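Side-chain contacts in UDP-glucose 4-epimerase (Brucella ovis, PDB 4WOK), which probably interconverts UDP-glucose and UDP-galactose by epimerising the sugar at C4, using the bound NAD: residues A[34-39]-A[242-247]; A[255-260]-A[308-313]. The protein carries 2 engineered substitutions. All coordinates share one frame; numbering follows the deposited sequence.

In the fold
Both contacts belong to the Rossmann-type NAD-binding fold, and both reach its seven-stranded parallel sheet. Contact 1 lies mostly in the core. It joins the end of helix 22-33 and the start of strand 37-42 to helix 236-251. Contact 2 is partly buried and sits at the edge strand 257-260, where helix 304-310 covers the sheet. The two meet through Phe312 and Leu310, which pack against Ala242, Leu245 and Ala246 of helix 236-251. Their chemistry differs. Contact 1 adds a tyrosine hydroxyl and a glutamine amide to its valines, whereas contact 2 is aliphatic, with a lysine stem on its exposed side.

Contact 1. Residues A[34-39]-A[242-247]; sequences QGYAPV and AHVLAV
Gln34 reaches Val244 because its CG lies anti to its own carbonyl carbon (chi1 -68°) and the chain then runs straight out (chi2 -179°). From the other side, Val244 presents CG1, which stands anti to its backbone N (chi1 176°). The glutamine and the valine reach toward each other from their own backbones. The amide carbon CD of Gln34 lies 3.9 Å from CG1 of Val244. Gln34 OE1 is 3.2 Å from the same methyl, Val244 CG1. Both approaches hold for one of two modelled conformers of the exposed Gln34 and are therefore uncertain.

Tyr36 makes the buried half of the contact. Its ring comes obliquely to two valines spaced three residues apart on the helix. Val244 CG1 is 4.5 Å from Tyr36 CE2, and Val247 CG1 lies 4.2 Å from Tyr36 OH. These are loose van der Waals contacts. The hydroxyl has polar partners slightly further along the same helix: it hydrogen-bonds Glu248 OE1 and Lys251 NZ. The ring is therefore pinned at its far end, while the valines pack near the same end.

Gln34 and Tyr36 flank Gly35, the C-prime residue of a Schellman motif that ends helix 22-33. In this motif Tyr36 N bonds back to Leu31 O. The turn leads directly into strand 37-42.

Helix 236-251 thus packs beside the end of helix 22-33. Val244 also touches Leu30 and Leu31 of that helix, and Tyr36 rests on Leu31 and on Val14 of strand 13-17. Deeper in the fold, His243, Ala246 and Val247 settle on Ile123 of strand 121-125, so this face of helix 236-251 lies against the parallel sheet.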
loop_
_atom_site.group_PDB
_atom_site.type_symbol
_atom_site.label_atom_id
_atom_site.label_comp_id
_atom_site.label_asym_id
_atom_site.label_seq_id
_atom_site.Cartn_x
_atom_site.Cartn_y
_atom_site.Cartn_z
ATOM N N GLN A 34 17.059 5.184 -8.936
ATOM C CA GLN A 34 16.853 6.237 -9.922
ATOM C C GLN A 34 17.645 7.497 -9.574
ATOM O O GLN A 34 17.458 8.549 -10.179
ATOM C CB GLN A 34 15.360 6.539 -10.076
ATOM C CG GLN A 34 14.601 5.372 -10.719
ATOM C CD GLN A 34 13.120 5.641 -10.921
ATOM O OE1 GLN A 34 12.683 6.788 -10.949
ATOM N NE2 GLN A 34 12.340 4.571 -11.072
ATOM N N GLY A 35 18.559 7.370 -8.621
ATOM C CA GLY A 35 19.469 8.458 -8.321
ATOM C C GLY A 35 19.016 9.417 -7.237
ATOM O O GLY A 35 19.677 10.421 -6.983
ATOM N N TYR A 36 17.883 9.131 -6.611
ATOM C CA TYR A 36 17.467 9.910 -5.453
ATOM C C TYR A 36 18.152 9.386 -4.204
ATOM O O TYR A 36 18.664 8.263 -4.179
ATOM C CB TYR A 36 15.946 9.867 -5.267
ATOM C CG TYR A 36 15.176 10.606 -6.333
ATOM C CD1 TYR A 36 15.060 11.993 -6.299
ATOM C CD2 TYR A 36 14.572 9.923 -7.377
ATOM C CE1 TYR A 36 14.353 12.673 -7.267
ATOM C CE2 TYR A 36 13.866 10.593 -8.354
ATOM C CZ TYR A 36 13.757 11.969 -8.293
ATOM O OH TYR A 36 13.053 12.647 -9.263
ATOM N N ALA A 37 18.169 10.216 -3.170
ATOM C CA ALA A 37 18.642 9.793 -1.865
ATOM C C ALA A 37 17.446 9.680 -0.935
ATOM O O ALA A 37 17.014 10.667 -0.339
ATOM C CB ALA A 37 19.671 10.772 -1.310
ATOM N N PRO A 38 16.899 8.468 -0.816
ATOM C CA PRO A 38 15.797 8.338 0.136
ATOM C C PRO A 38 16.266 8.572 1.564
ATOM O O PRO A 38 17.326 8.105 1.981
ATOM C CB PRO A 38 15.320 6.895 -0.066
ATOM C CG PRO A 38 16.541 6.151 -0.538
ATOM C CD PRO A 38 17.301 7.174 -1.407
ATOM N N VAL A 39 15.460 9.314 2.307
ATOM C CA VAL A 39 15.672 9.532 3.723
ATOM C C VAL A 39 14.470 8.968 4.429
ATOM O O VAL A 39 13.356 9.443 4.213
ATOM C CB VAL A 39 15.826 11.022 4.069
ATOM C CG1 VAL A 39 16.045 11.194 5.556
ATOM C CG2 VAL A 39 16.997 11.628 3.274
ATOM N N ALA A 242 5.139 3.428 -9.170
ATOM C CA ALA A 242 4.105 4.456 -9.279
ATOM C C ALA A 242 4.337 5.629 -8.322
ATOM O O ALA A 242 4.074 6.784 -8.665
ATOM C CB ALA A 242 2.753 3.856 -9.027
ATOM N N HIS A 243 4.802 5.336 -7.114
ATOM C CA HIS A 243 5.029 6.403 -6.143
ATOM C C HIS A 243 6.168 7.290 -6.610
ATOM O O HIS A 243 6.143 8.507 -6.398
ATOM C CB HIS A 243 5.323 5.831 -4.758
ATOM C CG HIS A 243 4.111 5.313 -4.046
ATOM N ND1 HIS A 243 3.421 4.195 -4.467
ATOM C CD2 HIS A 243 3.468 5.758 -2.938
ATOM C CE1 HIS A 243 2.405 3.973 -3.645
ATOM N NE2 HIS A 243 2.412 4.905 -2.707
ATOM N N VAL A 244 7.167 6.701 -7.271
ATOM C CA VAL A 244 8.258 7.527 -7.782
ATOM C C VAL A 244 7.799 8.285 -9.038
ATOM O O VAL A 244 8.162 9.454 -9.233
ATOM C CB VAL A 244 9.535 6.697 -8.074
ATOM C CG1 VAL A 244 10.617 7.567 -8.685
ATOM C CG2 VAL A 244 10.046 6.055 -6.787
ATOM N N LEU A 245 6.985 7.651 -9.881
ATOM C CA LEU A 245 6.426 8.387 -11.018
ATOM C C LEU A 245 5.623 9.595 -10.515
ATOM O O LEU A 245 5.645 10.661 -11.116
ATOM C CB LEU A 245 5.545 7.493 -11.881
ATOM C CG LEU A 245 6.239 6.507 -12.819
ATOM C CD1 LEU A 245 5.208 5.548 -13.383
ATOM C CD2 LEU A 245 6.973 7.230 -13.961
ATOM N N ALA A 246 4.928 9.421 -9.397
ATOM C CA ALA A 246 4.143 10.510 -8.814
ATOM C C ALA A 246 5.060 11.659 -8.376
ATOM O O ALA A 246 4.725 12.838 -8.533
ATOM C CB ALA A 246 3.304 9.987 -7.635
ATOM N N VAL A 247 6.230 11.315 -7.843
ATOM C CA VAL A 247 7.237 12.322 -7.515
ATOM C C VAL A 247 7.642 13.084 -8.778
ATOM O O VAL A 247 7.719 14.312 -8.784
ATOM C CB VAL A 247 8.496 11.692 -6.868
ATOM C CG1 VAL A 247 9.630 12.704 -6.799
ATOM C CG2 VAL A 247 8.181 11.121 -5.458
#

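Contact 2. Residues A[255-260]-A[308-313]; sequences GNLAVN and EKLGFH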
loop_
_atom_site.group_PDB
_atom_site.type_symbol
_atom_site.label_atom_id
_atom_site.label_comp_id
_atom_site.label_asym_id
_atom_site.label_seq_id
_atom_site.Cartn_x
_atom_site.Cartn_y
_atom_site.Cartn_z
ATOM N N GLY A 255 -0.277 18.755 -12.112
ATOM C CA GLY A 255 -1.369 19.114 -11.223
ATOM C C GLY A 255 -1.675 18.028 -10.204
ATOM O O GLY A 255 -1.217 16.884 -10.330
ATOM N N ASN A 256 -2.463 18.379 -9.196
ATOM C CA ASN A 256 -2.817 17.420 -8.158
ATOM C C ASN A 256 -3.602 16.255 -8.750
ATOM O O ASN A 256 -4.373 16.428 -9.696
ATOM C CB ASN A 256 -3.621 18.101 -7.052
ATOM C CG ASN A 256 -2.873 19.253 -6.409
ATOM O OD1 ASN A 256 -1.644 19.233 -6.291
ATOM N ND2 ASN A 256 -3.614 20.265 -5.981
ATOM N N LEU A 257 -3.391 15.060 -8.208
ATOM C CA LEU A 257 -4.001 13.857 -8.767
ATOM C C LEU A 257 -4.499 12.935 -7.670
ATOM O O LEU A 257 -3.945 12.910 -6.570
ATOM C CB LEU A 257 -3.005 13.081 -9.629
ATOM C CG LEU A 257 -2.499 13.602 -10.964
ATOM C CD1 LEU A 257 -1.470 12.619 -11.515
ATOM C CD2 LEU A 257 -3.657 13.790 -11.941
ATOM N N ALA A 258 -5.544 12.180 -7.982
ATOM C CA ALA A 258 -5.913 11.007 -7.201
ATOM C C ALA A 258 -6.230 9.894 -8.190
ATOM O O ALA A 258 -7.216 9.977 -8.929
ATOM C CB ALA A 258 -7.098 11.298 -6.289
ATOM N N VAL A 259 -5.374 8.873 -8.238
ATOM C CA VAL A 259 -5.548 7.788 -9.197
ATOM C C VAL A 259 -5.444 6.395 -8.563
ATOM O O VAL A 259 -4.764 6.207 -7.558
ATOM C CB VAL A 259 -4.520 7.885 -10.352
ATOM C CG1 VAL A 259 -4.645 9.227 -11.078
ATOM C CG2 VAL A 259 -3.109 7.690 -9.840
ATOM N N ASN A 260 -6.138 5.436 -9.177
ATOM C CA ASN A 260 -6.060 4.027 -8.828
ATOM C C ASN A 260 -4.794 3.364 -9.358
ATOM O O ASN A 260 -4.324 3.697 -10.446
ATOM C CB ASN A 260 -7.262 3.268 -9.390
ATOM C CG ASN A 260 -8.578 3.698 -8.783
ATOM O OD1 ASN A 260 -8.629 4.210 -7.665
ATOM N ND2 ASN A 260 -9.668 3.470 -9.521
ATOM N N GLU A 308 -3.093 7.263 -18.092
ATOM C CA GLU A 308 -3.173 8.549 -18.764
ATOM C C GLU A 308 -2.322 9.625 -18.093
ATOM O O GLU A 308 -1.562 10.324 -18.757
ATOM C CB GLU A 308 -4.625 9.024 -18.834
ATOM C CG GLU A 308 -4.762 10.439 -19.389
ATOM C CD GLU A 308 -6.199 10.928 -19.440
ATOM O OE1 GLU A 308 -7.092 10.226 -18.923
ATOM O OE2 GLU A 308 -6.431 12.022 -19.999
ATOM N N LYS A 309 -2.449 9.763 -16.776
ATOM C CA LYS A 309 -1.850 10.903 -16.085
ATOM C C LYS A 309 -0.406 10.675 -15.636
ATOM O O LYS A 309 0.367 11.625 -15.529
ATOM C CB LYS A 309 -2.706 11.282 -14.878
ATOM C CG LYS A 309 -4.141 11.659 -15.216
ATOM C CD LYS A 309 -4.197 12.913 -16.072
ATOM C CE LYS A 309 -5.622 13.441 -16.177
ATOM N NZ LYS A 309 -5.807 14.344 -17.347
ATOM N N LEU A 310 -0.045 9.425 -15.361
ATOM C CA LEU A 310 1.306 9.112 -14.903
ATOM C C LEU A 310 2.115 8.310 -15.918
ATOM O O LEU A 310 3.318 8.119 -15.742
ATOM C CB LEU A 310 1.258 8.337 -13.576
ATOM C CG LEU A 310 0.851 9.113 -12.327
ATOM C CD1 LEU A 310 0.961 8.224 -11.099
ATOM C CD2 LEU A 310 1.702 10.377 -12.172
ATOM N N GLY A 311 1.460 7.842 -16.974
ATOM C CA GLY A 311 2.091 6.917 -17.897
ATOM C C GLY A 311 2.431 5.609 -17.200
ATOM O O GLY A 311 3.420 4.960 -17.537
ATOM N N PHE A 312 1.613 5.222 -16.225
ATOM C CA PHE A 312 1.895 4.042 -15.400
ATOM C C PHE A 312 1.146 2.775 -15.815
ATOM O O PHE A 312 -0.077 2.773 -15.907
ATOM C CB PHE A 312 1.566 4.331 -13.932
ATOM C CG PHE A 312 1.647 3.118 -13.051
ATOM C CD1 PHE A 312 2.871 2.600 -12.668
ATOM C CD2 PHE A 312 0.499 2.495 -12.597
ATOM C CE1 PHE A 312 2.944 1.471 -11.858
ATOM C CE2 PHE A 312 0.573 1.370 -11.787
ATOM C CZ PHE A 312 1.792 0.861 -11.424
ATOM N N HIS A 313 1.901 1.703 -16.052
ATOM C CA HIS A 313 1.357 0.357 -16.237
ATOM C C HIS A 313 2.093 -0.596 -15.309
ATOM O O HIS A 313 3.299 -0.445 -15.107
ATOM C CB HIS A 313 1.508 -0.124 -17.691
ATOM C CG HIS A 313 1.073 0.884 -18.703
ATOM N ND1 HIS A 313 1.905 1.885 -19.159
ATOM C CD2 HIS A 313 -0.112 1.062 -19.330
ATOM C CE1 HIS A 313 1.252 2.632 -20.032
ATOM N NE2 HIS A 313 0.026 2.155 -20.152
#
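Leu257 meets Lys309 and Leu310 through aliphatic carbons, and the touching groups include no flat one, so there are no faces or edges to match. The nearby ring of Phe312 instead packs against Ala242 and Leu245 of helix 236-251.

The two methyls of Leu257 lie side by side along the stem of Lys309, on one side of it. CD1 of Leu257 is 3.8 Å from Lys309 CB, and CD2 of Leu257 is 3.9 Å from Lys309 CG. A bend at chi2 of Lys309 (-64°) then carries the rest of the chain away from the strand. Lys309 NZ forms a salt bridge with Glu308 OE2 at 3.6 Å. The lysine thus lends its carbon stem to the interface, while its charged end stays on the exposed side.

Leu310 closes the inner side. Leu310 and Leu257 lie alongside each other, pointing opposite ways, with Leu310 CD2 3.9 Å from Leu257 CD1. The other methyl, Leu310 CD1, lies 4.3 Å from Val259 CG2. Leu257 and Val259 point to the same side of the strand, and one leucine bridges both.

Strand 257-260 is the outermost strand of the parallel sheet and pairs with strand 172-177. Helix 304-310 covers it, with Leu305 and Ala306 also touching Val259. His249 of helix 236-251 packs on both Leu257 and Leu310, joining the two helices over the sheet edge.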